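Local structure of 6-phosphofructokinase subunit beta (Saccharomyces cerevisiae, 3O8O) at residues F563-Q568 against A656-V661; V583-S588 against L623-T628. The protein catalyses the ATP-dependent phosphorylation of fructose 6-phosphate to fructose 1,6-bisphosphate, the first committing step of glycolysis, and is activated allosterically by fructose 2,6-bisphosphate. All coordinates share one frame; numbering follows the deposited sequence.

Interaction 1: residues F563-Q568 against A656-V661; sequences FVVDCQ and AYPGHV. With FDP (2,6-di-O-phosphono-beta-D-fructofuranose), chain L.
Ala-656 lies beside Val-565 as a parallel strand neighbour and is held through both of its backbone polar groups. Its N donates to Val-564 O at 2.8 Å, and its O receives Asp-566 N at 2.8 Å. The methyl CB rests near Val-565 CG2, with the ring of Phe-563 approaching obliquely, so this face of the sheet is apolar; Phe-563 itself packs on helix 537-558. Tyr-657 serves the other face. Its CD2 lies 3.4 Å from Asp-566 CB, an oblique approach to the ring, and the two side chains cross with the carboxylate and ring planes 48° apart. Asp-566 CG, anti to the backbone N (chi1 -179°), is thereby brought 3.7 Å from Tyr-657 CD2. The OD1 of Asp-566 is hydrogen-bonded to Thr-628 OG1, and the Tyr-657 hydroxyl is bonded to Thr-637. Pro-658 returns to the apolar side, where its CD packs 3.6 Å from Val-565 CG1. Gly-659 then turns the chain with a positive phi, a conformation favouring glycine, and the side-chain amide of Gln-662 links its O to the backbone N of Gln-568. At His-660 the segment reaches the sugar phosphate: NE2 donates to O6P of FDP at 3.1 Å, with the phosphate oxygen near the ring plane at its edge. From the opposing segment, Gln-568 brings CB within 3.4 Å of FDP O1. Bonded strands thus give way, at their C-terminal ends, to a ligand-binding loop, the usual location of sites in parallel alpha/beta folds, here the fructose 2,6-bisphosphate activator site shared with subunit alpha.

Interaction 2: residues V583-S588 against L623-T628; sequences VGAQVS and LILKST
Leu-623 meets the 583-588 segment with both its carbonyl and its side chain. Its O accepts two successive amides, both weakly: Gln-586 N at 3.1 Å and Val-587 N at 3.3 Å, so the turn into strand 587-589 is gathered around a single oxygen. Leu-623 CG is anti to its own carbonyl carbon (chi1 -62°), and beyond it CD1 comes 4.2 Å from Val-583 CG2, the two side chains crossing at about a right angle. Both residues also pack on helix 537-558. Leu-625 makes the firmer backbone link: its N donates to Val-587 O at 2.9 Å. On the side-chain level its CG sits 3.9 Å from Ala-585 CB, on the face of the sheet that also carries Ser-588 and is covered by helix 574-583. Val-587 belongs to the opposite face. It lies alongside Ile-624, both side chains pointing the same way, with Val-587 CB 3.9 Å from Ile-624 CG1 and equally close to CG2, a flank-to-flank fit of branched residues at a parallel bridge. Helix 597-614 covers this pair: Leu-607 touches Ile-624 and Asp-603 touches Val-587. Strand 587-589, helix 597-614 and strand 622-627 form a beta-alpha-beta crossover; with helices 574-583 and 537-558 on the other face, the sheet is sandwiched as in the alpha/beta fold of phosphofructokinases.

Strands 561-567 and 622-627 are neighbours in one four-stranded parallel sheet, so interactions 1 and 2 join its inner strands to outer ones, 652-656 and 587-589 respectively. Interaction 2 is nested in the chain loop closed by interaction 1. Both are buried, and they meet through Phe-563 O and Ile-624 N at 2.8 Å and through packing of Val-565 on Leu-625. Their chemistry differs with position: 583-588 against 623-628 is an almost wholly backbone and aliphatic contact within the subunit, whereas 563-568 against 656-661 starts with backbone bonds and apolar packing and becomes polar toward the bound activator, and another subunit touches it at both ends.

Interaction 1: residues F563-Q568 against A656-V661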
ATOM      1  N   PHE B 563     -11.263 -18.322  -2.581  1.00 53.66           N
ATOM      2  CA  PHE B 563     -10.901 -17.298  -1.610  1.00 52.30           C
ATOM      3  C   PHE B 563      -9.415 -17.366  -1.323  1.00 52.11           C
ATOM      4  O   PHE B 563      -8.860 -18.449  -1.158  1.00 54.48           O
ATOM      5  CB  PHE B 563     -11.639 -17.496  -0.280  1.00 27.63           C
ATOM      6  CG  PHE B 563     -12.966 -16.810  -0.200  1.00 26.65           C
ATOM      7  CD1 PHE B 563     -14.148 -17.518  -0.389  1.00 26.93           C
ATOM      8  CD2 PHE B 563     -13.039 -15.457   0.084  1.00 25.70           C
ATOM      9  CE1 PHE B 563     -15.391 -16.878  -0.293  1.00 26.43           C
ATOM     10  CE2 PHE B 563     -14.263 -14.815   0.185  1.00 25.58           C
ATOM     11  CZ  PHE B 563     -15.442 -15.521  -0.002  1.00 25.74           C
ATOM     12  N   VAL B 564      -8.760 -16.212  -1.299  1.00 27.43           N
ATOM     13  CA  VAL B 564      -7.360 -16.170  -0.947  1.00 28.03           C
ATOM     14  C   VAL B 564      -7.387 -15.660   0.491  1.00 29.32           C
ATOM     15  O   VAL B 564      -7.773 -14.507   0.750  1.00 29.79           O
ATOM     16  CB  VAL B 564      -6.569 -15.206  -1.805  1.00 29.17           C
ATOM     17  CG1 VAL B 564      -5.114 -15.154  -1.313  1.00 28.65           C
ATOM     18  CG2 VAL B 564      -6.607 -15.655  -3.220  1.00 28.51           C
ATOM     19  N   VAL B 565      -7.010 -16.551   1.412  1.00 44.07           N
ATOM     20  CA  VAL B 565      -7.022 -16.277   2.832  1.00 43.38           C
ATOM     21  C   VAL B 565      -5.677 -15.942   3.381  1.00 44.68           C
ATOM     22  O   VAL B 565      -4.794 -16.798   3.408  1.00 44.59           O
ATOM     23  CB  VAL B 565      -7.487 -17.478   3.610  1.00 30.28           C
ATOM     24  CG1 VAL B 565      -7.724 -17.075   5.051  1.00 31.06           C
ATOM     25  CG2 VAL B 565      -8.724 -18.048   2.982  1.00 28.20           C
ATOM     26  N   ASP B 566      -5.520 -14.708   3.843  1.00 44.93           N
ATOM     27  CA  ASP B 566      -4.263 -14.267   4.436  1.00 45.25           C
ATOM     28  C   ASP B 566      -4.029 -15.059   5.737  1.00 45.91           C
ATOM     29  O   ASP B 566      -4.892 -15.073   6.597  1.00 46.13           O
ATOM     30  CB  ASP B 566      -4.357 -12.776   4.725  1.00 43.46           C
ATOM     31  CG  ASP B 566      -3.087 -12.225   5.317  1.00 42.81           C
ATOM     32  OD1 ASP B 566      -2.034 -12.416   4.677  1.00 42.00           O
ATOM     33  OD2 ASP B 566      -3.141 -11.604   6.406  1.00 40.57           O
ATOM     34  N   CYS B 567      -2.880 -15.722   5.871  1.00 45.99           N
ATOM     35  CA  CYS B 567      -2.562 -16.531   7.060  1.00 46.64           C
ATOM     36  C   CYS B 567      -1.387 -15.980   7.840  1.00 47.92           C
ATOM     37  O   CYS B 567      -0.540 -15.320   7.268  1.00 49.85           O
ATOM     38  CB  CYS B 567      -2.235 -17.951   6.653  1.00 44.96           C
ATOM     39  SG  CYS B 567      -3.609 -18.743   5.879  1.00 47.40           S
ATOM     40  N   GLN B 568      -1.330 -16.254   9.143  1.00 51.33           N
ATOM     41  CA  GLN B 568      -0.239 -15.754   9.964  1.00 51.03           C
ATOM     42  C   GLN B 568       0.904 -16.717  10.046  1.00 50.38           C
ATOM     43  O   GLN B 568       0.895 -17.756   9.392  1.00 51.14           O
ATOM     44  CB  GLN B 568      -0.724 -15.426  11.370  1.00 40.03           C
ATOM     45  CG  GLN B 568      -1.355 -14.048  11.451  1.00 41.54           C
ATOM     46  CD  GLN B 568      -1.781 -13.657  12.848  1.00 42.33           C
ATOM     47  OE1 GLN B 568      -2.414 -12.620  13.053  1.00 42.60           O
ATOM     48  NE2 GLN B 568      -1.439 -14.487  13.820  1.00 43.95           N
ATOM     49  N   ALA B 656      -9.581 -12.732   1.940  1.00 30.79           N
ATOM     50  CA  ALA B 656     -10.108 -13.015   3.268  1.00 30.10           C
ATOM     51  C   ALA B 656      -9.011 -12.763   4.270  1.00 29.91           C
ATOM     52  O   ALA B 656      -7.919 -13.312   4.136  1.00 29.21           O
ATOM     53  CB  ALA B 656     -10.579 -14.448   3.360  1.00 30.30           C
ATOM     54  N   TYR B 657      -9.298 -11.916   5.253  1.00 40.56           N
ATOM     55  CA  TYR B 657      -8.315 -11.599   6.272  1.00 41.46           C
ATOM     56  C   TYR B 657      -8.787 -11.912   7.687  1.00 41.37           C
ATOM     57  O   TYR B 657      -9.202 -11.013   8.422  1.00 42.39           O
ATOM     58  CB  TYR B 657      -7.914 -10.129   6.181  1.00 37.19           C
ATOM     59  CG  TYR B 657      -7.125  -9.763   4.955  1.00 38.41           C
ATOM     60  CD1 TYR B 657      -7.760  -9.403   3.782  1.00 39.47           C
ATOM     61  CD2 TYR B 657      -5.749  -9.735   4.981  1.00 38.57           C
ATOM     62  CE1 TYR B 657      -7.034  -9.009   2.642  1.00 39.04           C
ATOM     63  CE2 TYR B 657      -5.016  -9.345   3.868  1.00 37.56           C
ATOM     64  CZ  TYR B 657      -5.663  -8.980   2.697  1.00 38.05           C
ATOM     65  OH  TYR B 657      -4.930  -8.583   1.600  1.00 38.69           O
ATOM     66  N   PRO B 658      -8.714 -13.190   8.091  1.00 45.50           N
ATOM     67  CA  PRO B 658      -9.141 -13.601   9.429  1.00 46.64           C
ATOM     68  C   PRO B 658      -8.357 -12.828  10.472  1.00 48.40           C
ATOM     69  O   PRO B 658      -8.838 -12.582  11.576  1.00 50.07           O
ATOM     70  CB  PRO B 658      -8.868 -15.106   9.441  1.00 26.72           C
ATOM     71  CG  PRO B 658      -7.771 -15.249   8.479  1.00 27.34           C
ATOM     72  CD  PRO B 658      -8.136 -14.324   7.366  1.00 26.51           C
ATOM     73  N   GLY B 659      -7.147 -12.442  10.112  1.00 34.76           N
ATOM     74  CA  GLY B 659      -6.351 -11.644  11.018  1.00 35.83           C
ATOM     75  C   GLY B 659      -6.004 -12.175  12.398  1.00 36.72           C
ATOM     76  O   GLY B 659      -5.427 -13.254  12.540  1.00 37.80           O
ATOM     77  N   HIS B 660      -6.334 -11.402  13.429  1.00 34.53           N
ATOM     78  CA  HIS B 660      -6.027 -11.796  14.788  1.00 34.11           C
ATOM     79  C   HIS B 660      -6.922 -12.867  15.395  1.00 34.19           C
ATOM     80  O   HIS B 660      -6.589 -13.378  16.464  1.00 32.68           O
ATOM     81  CB  HIS B 660      -6.002 -10.572  15.710  1.00 46.78           C
ATOM     82  CG  HIS B 660      -4.730  -9.781  15.626  1.00 47.95           C
ATOM     83  ND1 HIS B 660      -4.511  -8.799  14.682  1.00 48.21           N
ATOM     84  CD2 HIS B 660      -3.587  -9.862  16.345  1.00 48.53           C
ATOM     85  CE1 HIS B 660      -3.291  -8.313  14.825  1.00 48.34           C
ATOM     86  NE2 HIS B 660      -2.710  -8.941  15.826  1.00 48.67           N
ATOM     87  N   VAL B 661      -8.041 -13.224  14.761  1.00 30.85           N
ATOM     88  CA  VAL B 661      -8.841 -14.261  15.374  1.00 31.34           C
ATOM     89  C   VAL B 661      -7.985 -15.480  15.313  1.00 32.89           C
ATOM     90  O   VAL B 661      -8.274 -16.496  15.933  1.00 34.02           O
ATOM     91  CB  VAL B 661     -10.152 -14.593  14.643  1.00 51.99           C
ATOM     92  CG1 VAL B 661     -11.106 -13.458  14.775  1.00 52.58           C
ATOM     93  CG2 VAL B 661      -9.881 -14.971  13.223  1.00 50.28           C
TER
HETATM   94  P1  FDP L   2       5.250 -14.066  15.682  1.00 71.21           P
HETATM   95  O1P FDP L   2       6.335 -13.852  16.666  1.00 70.47           O
HETATM   96  O2P FDP L   2       4.581 -15.518  15.850  1.00 70.93           O
HETATM   97  O3P FDP L   2       5.802 -14.005  14.170  1.00 70.88           O
HETATM   98  O1  FDP L   2       1.870 -13.921  12.996  1.00 69.91           O
HETATM   99  C1  FDP L   2       3.103 -13.718  13.692  1.00 68.76           C
HETATM  100  C2  FDP L   2       2.845 -13.084  15.060  1.00 67.98           C
HETATM  101  O2  FDP L   2       4.049 -13.002  15.831  1.00 70.23           O
HETATM  102  C3  FDP L   2       1.755 -13.860  15.803  1.00 67.83           C
HETATM  103  O3  FDP L   2       2.347 -14.508  16.931  1.00 68.02           O
HETATM  104  C4  FDP L   2       0.823 -12.751  16.280  1.00 67.07           C
HETATM  105  O4  FDP L   2      -0.507 -13.271  16.342  1.00 68.14           O
HETATM  106  C5  FDP L   2       0.950 -11.783  15.110  1.00 65.83           C
HETATM  107  O5  FDP L   2       2.365 -11.745  14.894  1.00 66.08           O
HETATM  108  C6  FDP L   2       0.453 -10.364  15.396  1.00 67.42           C
HETATM  109  O6  FDP L   2       1.307  -9.711  16.340  1.00 68.52           O
HETATM  110  P2  FDP L   2       1.288  -8.110  16.502  1.00 68.61           P
HETATM  111  O4P FDP L   2       2.408  -7.627  17.339  1.00 68.85           O
HETATM  112  O5P FDP L   2       1.315  -7.476  15.025  1.00 69.12           O
HETATM  113  O6P FDP L   2      -0.155  -7.756  17.118  1.00 69.01           O

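Interaction 2: residues V583-S588 against L623-T628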
ATOM      1  N   VAL B 583      -8.262 -28.473   5.980  1.00 45.80           N
ATOM      2  CA  VAL B 583      -9.502 -28.044   5.343  1.00 45.17           C
ATOM      3  C   VAL B 583      -9.497 -28.437   3.888  1.00 44.70           C
ATOM      4  O   VAL B 583     -10.421 -28.119   3.156  1.00 44.41           O
ATOM      5  CB  VAL B 583      -9.705 -26.528   5.416  1.00 39.74           C
ATOM      6  CG1 VAL B 583      -9.883 -26.108   6.852  1.00 39.56           C
ATOM      7  CG2 VAL B 583      -8.515 -25.801   4.782  1.00 39.64           C
ATOM      8  N   GLY B 584      -8.451 -29.130   3.466  1.00 47.01           N
ATOM      9  CA  GLY B 584      -8.374 -29.537   2.078  1.00 47.51           C
ATOM     10  C   GLY B 584      -8.162 -28.370   1.136  1.00 47.75           C
ATOM     11  O   GLY B 584      -8.715 -28.346   0.053  1.00 47.83           O
ATOM     12  N   ALA B 585      -7.357 -27.397   1.536  1.00 42.30           N
ATOM     13  CA  ALA B 585      -7.119 -26.241   0.682  1.00 42.76           C
ATOM     14  C   ALA B 585      -6.535 -26.734  -0.632  1.00 42.70           C
ATOM     15  O   ALA B 585      -5.712 -27.637  -0.663  1.00 42.32           O
ATOM     16  CB  ALA B 585      -6.157 -25.259   1.358  1.00 50.52           C
ATOM     17  N   GLN B 586      -6.976 -26.126  -1.714  1.00 46.58           N
ATOM     18  CA  GLN B 586      -6.524 -26.502  -3.023  1.00 47.57           C
ATOM     19  C   GLN B 586      -5.089 -26.048  -3.175  1.00 47.48           C
ATOM     20  O   GLN B 586      -4.203 -26.824  -3.543  1.00 46.89           O
ATOM     21  CB  GLN B 586      -7.421 -25.842  -4.064  1.00 66.39           C
ATOM     22  CG  GLN B 586      -7.077 -26.187  -5.491  1.00 69.23           C
ATOM     23  CD  GLN B 586      -7.116 -27.676  -5.755  1.00 69.72           C
ATOM     24  OE1 GLN B 586      -6.184 -28.416  -5.413  1.00 68.50           O
ATOM     25  NE2 GLN B 586      -8.204 -28.128  -6.368  1.00 70.18           N
ATOM     26  N   VAL B 587      -4.858 -24.781  -2.874  1.00 74.19           N
ATOM     27  CA  VAL B 587      -3.523 -24.220  -2.969  1.00 74.61           C
ATOM     28  C   VAL B 587      -3.134 -23.600  -1.638  1.00 74.76           C
ATOM     29  O   VAL B 587      -3.997 -23.207  -0.859  1.00 76.41           O
ATOM     30  CB  VAL B 587      -3.466 -23.108  -4.021  1.00 58.97           C
ATOM     31  CG1 VAL B 587      -2.012 -22.712  -4.280  1.00 58.69           C
ATOM     32  CG2 VAL B 587      -4.149 -23.561  -5.279  1.00 58.11           C
ATOM     33  N   SER B 588      -1.837 -23.543  -1.373  1.00 40.52           N
ATOM     34  CA  SER B 588      -1.328 -22.909  -0.176  1.00 40.40           C
ATOM     35  C   SER B 588       0.072 -22.328  -0.492  1.00 40.49           C
ATOM     36  O   SER B 588       0.953 -23.014  -1.031  1.00 40.32           O
ATOM     37  CB  SER B 588      -1.272 -23.908   0.963  1.00 42.14           C
ATOM     38  OG  SER B 588      -0.115 -24.709   0.867  1.00 43.22           O
ATOM     39  N   LEU B 623     -10.257 -22.925  -1.831  1.00 30.50           N
ATOM     40  CA  LEU B 623      -9.488 -22.062  -0.950  1.00 28.61           C
ATOM     41  C   LEU B 623      -8.015 -22.059  -1.304  1.00 28.69           C
ATOM     42  O   LEU B 623      -7.429 -23.086  -1.650  1.00 28.83           O
ATOM     43  CB  LEU B 623      -9.591 -22.514   0.508  1.00 39.97           C
ATOM     44  CG  LEU B 623     -10.933 -22.530   1.207  1.00 40.12           C
ATOM     45  CD1 LEU B 623     -10.736 -22.963   2.632  1.00 39.89           C
ATOM     46  CD2 LEU B 623     -11.539 -21.137   1.169  1.00 41.68           C
ATOM     47  N   ILE B 624      -7.411 -20.891  -1.191  1.00 44.30           N
ATOM     48  CA  ILE B 624      -5.998 -20.735  -1.444  1.00 43.50           C
ATOM     49  C   ILE B 624      -5.524 -20.081  -0.162  1.00 42.61           C
ATOM     50  O   ILE B 624      -5.888 -18.936   0.109  1.00 42.58           O
ATOM     51  CB  ILE B 624      -5.734 -19.772  -2.624  1.00 34.75           C
ATOM     52  CG1 ILE B 624      -6.231 -20.380  -3.931  1.00 34.75           C
ATOM     53  CG2 ILE B 624      -4.258 -19.491  -2.742  1.00 34.75           C
ATOM     54  CD1 ILE B 624      -6.132 -19.428  -5.076  1.00 58.78           C
ATOM     55  N   LEU B 625      -4.772 -20.814   0.658  1.00 41.45           N
ATOM     56  CA  LEU B 625      -4.261 -20.237   1.896  1.00 40.50           C
ATOM     57  C   LEU B 625      -2.932 -19.625   1.563  1.00 40.40           C
ATOM     58  O   LEU B 625      -2.098 -20.229   0.911  1.00 41.57           O
ATOM     59  CB  LEU B 625      -4.096 -21.281   3.005  1.00 29.33           C
ATOM     60  CG  LEU B 625      -5.349 -22.084   3.388  1.00 30.29           C
ATOM     61  CD1 LEU B 625      -5.149 -22.609   4.799  1.00 30.76           C
ATOM     62  CD2 LEU B 625      -6.632 -21.234   3.310  1.00 30.55           C
ATOM     63  N   LYS B 626      -2.731 -18.408   2.012  1.00 46.85           N
ATOM     64  CA  LYS B 626      -1.493 -17.759   1.712  1.00 47.17           C
ATOM     65  C   LYS B 626      -0.886 -17.081   2.929  1.00 47.05           C
ATOM     66  O   LYS B 626      -1.435 -16.121   3.454  1.00 46.88           O
ATOM     67  CB  LYS B 626      -1.735 -16.751   0.580  1.00 39.52           C
ATOM     68  CG  LYS B 626      -0.533 -15.935   0.132  1.00 37.90           C
ATOM     69  CD  LYS B 626      -0.550 -14.587   0.755  1.00 35.39           C
ATOM     70  CE  LYS B 626       0.667 -13.773   0.371  1.00 34.76           C
ATOM     71  NZ  LYS B 626       0.600 -12.375   0.934  1.00 34.70           N
ATOM     72  N   SER B 627       0.230 -17.617   3.402  1.00 38.13           N
ATOM     73  CA  SER B 627       0.933 -17.002   4.500  1.00 37.54           C
ATOM     74  C   SER B 627       1.304 -15.621   3.954  1.00 37.28           C
ATOM     75  O   SER B 627       1.762 -15.514   2.812  1.00 36.35           O
ATOM     76  CB  SER B 627       2.224 -17.769   4.806  1.00 47.26           C
ATOM     77  OG  SER B 627       1.988 -18.930   5.600  1.00 48.23           O
ATOM     78  N   THR B 628       1.116 -14.572   4.750  1.00 35.89           N
ATOM     79  CA  THR B 628       1.457 -13.224   4.315  1.00 33.17           C
ATOM     80  C   THR B 628       2.894 -13.101   3.792  1.00 34.31           C
ATOM     81  O   THR B 628       3.125 -12.506   2.735  1.00 35.60           O
ATOM     82  CB  THR B 628       1.302 -12.225   5.447  1.00 21.11           C
ATOM     83  OG1 THR B 628      -0.008 -12.361   6.011  1.00 22.09           O
ATOM     84  CG2 THR B 628       1.499 -10.823   4.950  1.00 16.55           C
TER